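Local atomic coordinates of nitrite reductase (Hyphomicrobium denitrificans, PDB entry 2DV6), a protein that probably catalyses the reduction of nitrite to nitric oxide with electrons from cytochrome c, using bound copper. Residues Phe29-Gly34 with Ile53-Val58; Glu109-Cys114 with Gly123-Ile128. One frame throughout, in Å; residues are numbered along the deposited sequence.

Contact 1. Residues Phe29-Gly34 with Ile53-Val58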
loop_
_atom_site.group_PDB
_atom_site.type_symbol
_atom_site.label_atom_id
_atom_site.label_comp_id
_atom_site.label_asym_id
_atom_site.label_seq_id
_atom_site.Cartn_x
_atom_site.Cartn_y
_atom_site.Cartn_z
ATOM N N PHE A 29 14.723 1.703 26.649
ATOM C CA PHE A 29 15.177 1.883 25.269
ATOM C C PHE A 29 14.443 0.886 24.427
ATOM O O PHE A 29 14.373 -0.283 24.801
ATOM C CB PHE A 29 16.702 1.621 25.135
ATOM C CG PHE A 29 17.539 2.579 25.934
ATOM C CD1 PHE A 29 18.060 2.199 27.153
ATOM C CD2 PHE A 29 17.703 3.894 25.510
ATOM C CE1 PHE A 29 18.799 3.093 27.901
ATOM C CE2 PHE A 29 18.454 4.812 26.259
ATOM C CZ PHE A 29 18.996 4.418 27.446
ATOM N N THR A 30 13.884 1.341 23.300
ATOM C CA THR A 30 13.264 0.415 22.348
ATOM C C THR A 30 14.100 0.291 21.074
ATOM O O THR A 30 14.513 1.296 20.532
ATOM C CB THR A 30 11.785 0.823 22.042
ATOM O OG1 THR A 30 11.067 0.815 23.275
ATOM C CG2 THR A 30 11.126 -0.147 21.046
ATOM N N LEU A 31 14.366 -0.952 20.660
ATOM C CA LEU A 31 15.144 -1.289 19.481
ATOM C C LEU A 31 14.271 -2.154 18.590
ATOM O O LEU A 31 13.682 -3.149 19.035
ATOM C CB LEU A 31 16.419 -2.095 19.869
ATOM C CG LEU A 31 17.415 -1.421 20.834
ATOM C CD1 LEU A 31 18.622 -2.328 21.261
ATOM C CD2 LEU A 31 17.929 -0.131 20.251
ATOM N N ARG A 32 14.177 -1.786 17.328
ATOM C CA ARG A 32 13.570 -2.662 16.358
ATOM C C ARG A 32 14.681 -3.158 15.445
ATOM O O ARG A 32 15.667 -2.477 15.261
ATOM C CB ARG A 32 12.458 -1.958 15.566
ATOM C CG ARG A 32 12.899 -0.795 14.686
ATOM C CD ARG A 32 11.687 -0.145 13.947
ATOM N NE ARG A 32 12.033 1.199 13.473
ATOM C CZ ARG A 32 12.436 1.492 12.235
ATOM N NH1 ARG A 32 12.532 0.542 11.304
ATOM N NH2 ARG A 32 12.746 2.756 11.927
ATOM N N THR A 33 14.552 -4.367 14.932
ATOM C CA THR A 33 15.583 -4.891 14.040
ATOM C C THR A 33 15.205 -4.512 12.590
ATOM O O THR A 33 14.027 -4.360 12.265
ATOM C CB THR A 33 15.750 -6.425 14.204
ATOM O OG1 THR A 33 14.590 -7.090 13.686
ATOM C CG2 THR A 33 15.956 -6.832 15.691
ATOM N N GLY A 34 16.197 -4.340 11.735
ATOM C CA GLY A 34 15.923 -4.073 10.339
ATOM C C GLY A 34 17.161 -3.996 9.471
ATOM O O GLY A 34 18.263 -4.297 9.911
ATOM N N ILE A 53 20.684 4.174 13.823
ATOM C CA ILE A 53 21.189 2.810 13.545
ATOM C C ILE A 53 22.135 2.427 14.680
ATOM O O ILE A 53 22.998 3.221 15.049
ATOM C CB ILE A 53 21.973 2.740 12.197
ATOM C CG1 ILE A 53 21.107 3.115 10.974
ATOM C CG2 ILE A 53 22.663 1.376 11.986
ATOM C CD1 ILE A 53 19.637 2.903 11.058
ATOM N N ASN A 54 21.940 1.243 15.261
ATOM C CA ASN A 54 22.796 0.741 16.346
ATOM C C ASN A 54 23.100 1.807 17.409
ATOM O O ASN A 54 24.271 2.101 17.663
ATOM C CB ASN A 54 24.106 0.172 15.763
ATOM C CG ASN A 54 23.874 -1.073 14.901
ATOM O OD1 ASN A 54 24.571 -1.285 13.891
ATOM N ND2 ASN A 54 22.896 -1.904 15.292
ATOM N N PRO A 55 22.045 2.425 17.989
ATOM C CA PRO A 55 22.292 3.575 18.872
ATOM C C PRO A 55 23.081 3.245 20.151
ATOM O O PRO A 55 22.959 2.142 20.751
ATOM C CB PRO A 55 20.881 4.058 19.240
ATOM C CG PRO A 55 19.999 2.912 19.012
ATOM C CD PRO A 55 20.600 2.155 17.839
ATOM N N THR A 56 23.895 4.211 20.547
ATOM C CA THR A 56 24.534 4.177 21.846
ATOM C C THR A 56 23.462 4.473 22.880
ATOM O O THR A 56 22.730 5.470 22.780
ATOM C CB THR A 56 25.710 5.145 21.918
ATOM O OG1 THR A 56 26.638 4.797 20.876
ATOM C CG2 THR A 56 26.431 5.035 23.300
ATOM N N LEU A 57 23.327 3.565 23.842
ATOM C CA LEU A 57 22.326 3.721 24.894
ATOM C C LEU A 57 23.047 4.339 26.078
ATOM O O LEU A 57 23.884 3.683 26.710
ATOM C CB LEU A 57 21.752 2.349 25.243
ATOM C CG LEU A 57 21.216 1.490 24.079
ATOM C CD1 LEU A 57 20.589 0.208 24.578
ATOM C CD2 LEU A 57 20.221 2.300 23.254
ATOM N N VAL A 58 22.780 5.604 26.368
ATOM C CA VAL A 58 23.496 6.223 27.470
ATOM C C VAL A 58 22.747 6.247 28.785
ATOM O O VAL A 58 21.605 6.693 28.890
ATOM C CB VAL A 58 24.399 7.494 27.116
ATOM C CG1 VAL A 58 24.310 7.945 25.654
ATOM C CG2 VAL A 58 24.322 8.634 28.154
#

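Contact 2. Residues Glu109-Cys114 with Gly123-Ile128. With CU (copper (II) ion), chain I.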
loop_
_atom_site.group_PDB
_atom_site.type_symbol
_atom_site.label_atom_id
_atom_site.label_comp_id
_atom_site.label_asym_id
_atom_site.label_seq_id
_atom_site.Cartn_x
_atom_site.Cartn_y
_atom_site.Cartn_z
ATOM N N GLU A 109 32.118 1.211 28.914
ATOM C CA GLU A 109 31.444 1.009 27.625
ATOM C C GLU A 109 31.302 -0.471 27.367
ATOM O O GLU A 109 32.275 -1.203 27.496
ATOM C CB GLU A 109 32.226 1.653 26.478
ATOM C CG GLU A 109 32.382 3.175 26.632
ATOM C CD GLU A 109 32.740 3.898 25.307
ATOM O OE1 GLU A 109 33.361 5.010 25.395
ATOM O OE2 GLU A 109 32.401 3.355 24.199
ATOM N N PHE A 110 30.086 -0.900 27.006
ATOM C CA PHE A 110 29.745 -2.307 26.859
ATOM C C PHE A 110 29.007 -2.528 25.537
ATOM O O PHE A 110 28.072 -1.789 25.223
ATOM C CB PHE A 110 28.854 -2.738 28.039
ATOM C CG PHE A 110 29.457 -2.437 29.380
ATOM C CD1 PHE A 110 29.280 -1.188 29.974
ATOM C CD2 PHE A 110 30.236 -3.392 30.036
ATOM C CE1 PHE A 110 29.860 -0.897 31.218
ATOM C CE2 PHE A 110 30.827 -3.106 31.284
ATOM C CZ PHE A 110 30.638 -1.854 31.867
ATOM N N ASN A 111 29.394 -3.550 24.784
ATOM C CA ASN A 111 28.709 -3.867 23.542
ATOM C C ASN A 111 27.358 -4.552 23.803
ATOM O O ASN A 111 27.227 -5.319 24.741
ATOM C CB ASN A 111 29.569 -4.772 22.663
ATOM C CG ASN A 111 30.836 -4.087 22.179
ATOM O OD1 ASN A 111 31.896 -4.693 22.166
ATOM N ND2 ASN A 111 30.738 -2.820 21.791
ATOM N N TYR A 112 26.360 -4.264 22.977
ATOM C CA TYR A 112 25.186 -5.130 22.918
ATOM C C TYR A 112 25.190 -5.698 21.512
ATOM O O TYR A 112 25.639 -5.035 20.597
ATOM C CB TYR A 112 23.887 -4.388 23.260
ATOM C CG TYR A 112 23.443 -3.268 22.308
ATOM C CD1 TYR A 112 23.735 -1.932 22.588
ATOM C CD2 TYR A 112 22.697 -3.554 21.150
ATOM C CE1 TYR A 112 23.297 -0.879 21.734
ATOM C CE2 TYR A 112 22.273 -2.518 20.263
ATOM C CZ TYR A 112 22.553 -1.183 20.586
ATOM O OH TYR A 112 22.124 -0.184 19.737
ATOM N N TYR A 113 24.730 -6.934 21.325
ATOM C CA TYR A 113 24.849 -7.542 19.989
ATOM C C TYR A 113 23.845 -8.687 19.861
ATOM O O TYR A 113 23.292 -9.162 20.866
ATOM C CB TYR A 113 26.284 -8.050 19.743
ATOM C CG TYR A 113 26.676 -9.143 20.728
ATOM C CD1 TYR A 113 26.411 -10.493 20.452
ATOM C CD2 TYR A 113 27.277 -8.826 21.942
ATOM C CE1 TYR A 113 26.730 -11.501 21.382
ATOM C CE2 TYR A 113 27.615 -9.830 22.870
ATOM C CZ TYR A 113 27.326 -11.143 22.585
ATOM O OH TYR A 113 27.656 -12.105 23.490
ATOM N N CYS A 114 23.620 -9.128 18.623
ATOM C CA CYS A 114 22.754 -10.265 18.371
ATOM C C CYS A 114 23.602 -11.531 18.302
ATOM O O CYS A 114 24.641 -11.534 17.636
ATOM C CB CYS A 114 21.952 -10.080 17.078
ATOM S SG CYS A 114 20.902 -11.486 16.773
ATOM N N GLY A 123 26.155 -6.848 11.164
ATOM C CA GLY A 123 26.014 -5.459 11.589
ATOM C C GLY A 123 25.289 -5.257 12.914
ATOM O O GLY A 123 25.190 -4.142 13.392
ATOM N N MET A 124 24.768 -6.317 13.522
ATOM C CA MET A 124 23.934 -6.166 14.714
ATOM C C MET A 124 24.749 -6.008 16.015
ATOM O O MET A 124 24.932 -6.957 16.779
ATOM C CB MET A 124 22.922 -7.328 14.776
ATOM C CG MET A 124 21.950 -7.363 13.579
ATOM S SD MET A 124 20.553 -8.410 13.908
ATOM C CE MET A 124 19.597 -7.231 14.901
ATOM N N GLU A 125 25.220 -4.797 16.260
ATOM C CA GLU A 125 25.998 -4.507 17.433
ATOM C C GLU A 125 25.984 -3.015 17.680
ATOM O O GLU A 125 26.132 -2.229 16.722
ATOM C CB GLU A 125 27.461 -4.944 17.173
ATOM C CG GLU A 125 28.452 -4.451 18.244
ATOM C CD GLU A 125 29.824 -5.125 18.166
ATOM O OE1 GLU A 125 30.257 -5.498 17.069
ATOM O OE2 GLU A 125 30.460 -5.280 19.225
ATOM N N GLY A 126 25.872 -2.620 18.943
ATOM C CA GLY A 126 26.084 -1.217 19.331
ATOM C C GLY A 126 26.672 -1.097 20.746
ATOM O O GLY A 126 27.113 -2.078 21.313
ATOM N N ASN A 127 26.688 0.100 21.309
ATOM C CA ASN A 127 27.207 0.301 22.674
ATOM C C ASN A 127 26.227 0.832 23.691
ATOM O O ASN A 127 25.326 1.624 23.376
ATOM C CB ASN A 127 28.395 1.260 22.668
ATOM C CG ASN A 127 29.496 0.791 21.756
ATOM O OD1 ASN A 127 29.838 -0.389 21.751
ATOM N ND2 ASN A 127 30.053 1.704 20.966
ATOM N N ILE A 128 26.422 0.393 24.923
ATOM C CA ILE A 128 25.804 1.008 26.080
ATOM C C ILE A 128 26.954 1.738 26.796
ATOM O O ILE A 128 27.981 1.135 27.035
ATOM C CB ILE A 128 25.213 -0.077 27.030
ATOM C CG1 ILE A 128 24.187 -0.921 26.283
ATOM C CG2 ILE A 128 24.615 0.584 28.315
ATOM C CD1 ILE A 128 23.373 -1.840 27.149
HETATM CU CU CU I . 19.904 -11.050 14.854
#

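Contact 1. Residues Phe29-Gly34 with Ile53-Val58
Phe29 and Leu31, on strand 27-36 of one sheet of an N-terminal cupredoxin domain, meet Leu57 and Pro55 across the hydrophobic core between that sheet and the one containing strand 57-60. The contact is made mainly by side chains, with CA atoms of Phe29 and Leu57 7.4 Å apart. Leu57 lies against one face of the Phe29 ring in a CH-pi contact: its CB is 4.0 Å from the ring centroid and only 7° off the ring normal. The two side chains run past each other in opposite directions, so that Leu57 CD2 reaches back to Phe29 CD2 at 3.7 Å. Phe29 has CG anti to its carbonyl carbon (chi1 -63°), which lays the ring over Leu57 and brings CZ, at the ring edge, within 3.8 Å of Val58 O; that carbonyl is hydrogen-bonded to Arg135. Farther along the strand, Leu31 CD2 touches Pro55 CG at 3.9 Å, tip to ring, and more loosely Leu57 CD2 at 4.5 Å. Val65 and Val67 of strand 64-70 flank Phe29 and Leu31, while Ile128, on the neighbouring strand 125-131 of its own sheet, packs on Leu57. An alanine at Phe29 would probably open a gap over Leu57 and leave its CB and methyls without the ring face they rest on. Such aliphatic and aromatic packing, sheet against sheet, is characteristic of the core of a Greek-key beta sandwich of the cupredoxin type.

Contact 2. Residues Glu109-Cys114 with Gly123-Ile128
The Tyr112 ring lies with one face on the backbone of Gly126, whose N sits 3.8 Å above the ring plane over its centre, while Asn127 O lies in plane at the edge. These strands are the antiparallel hairpin of a cupredoxin domain, whose connecting loop carries copper ligands. Gly126 CA makes a CH-pi contact with the same face, 19° off the normal; a CB there would be 2.7 Å from Tyr112 CZ, so the ring can settle this low only over a glycine. CG of Tyr112 stands between the backbone N and the carbonyl carbon (chi1 65°), which folds the ring across the neighbouring strand and carries its OH to a hydrogen bond with Pro55 O. The Phe110 ring has Ile128 O at its edge. Phe110 with Ile128 and Tyr112 with Gly126 are hydrogen-bonded pairs, each bonded in both directions. The Ile128 N to Phe110 O bond, 2.8 Å, is almost straight at 177°. Asn111 and Glu125 share the face opposite Tyr112; Glu125 OE2 comes within 3.2 Å of Asn111 CG and forms a salt bridge with Arg120. Ile128 CG1 packs on Tyr112 CD1 at 3.9 Å. At the copper end, Cys114 N donates to Met124 O and the two CB atoms touch. With His77 and His119, Cys114 and Met124 make the ligand set of a type 1 copper site, with Cys114 SG 2.2 Å from the copper and Met124 SD, on a side chain bent at its last torsion, at 2.9 Å.

In the fold
From the N terminus the chain runs up strand 27-36, turns back along strand 39-45 and crosses to the other sheet, where residues 53-58 close contact 1. It then returns to the first sheet in strand 64-70, passes the copper ligand His77, and reaches contact 2 later, where the loop through helix 119-122 and His119 closes a hairpin. The two contacts follow in series, neither nested nor crossed, with centres about 9 Å apart. They meet in one sheet, since strands 57-60 and 125-131 are parallel neighbours: Leu57 N probably bonds to Asn127 O. Contact 1 thus joins the two sheets, and contact 2 ties one of them to the copper site.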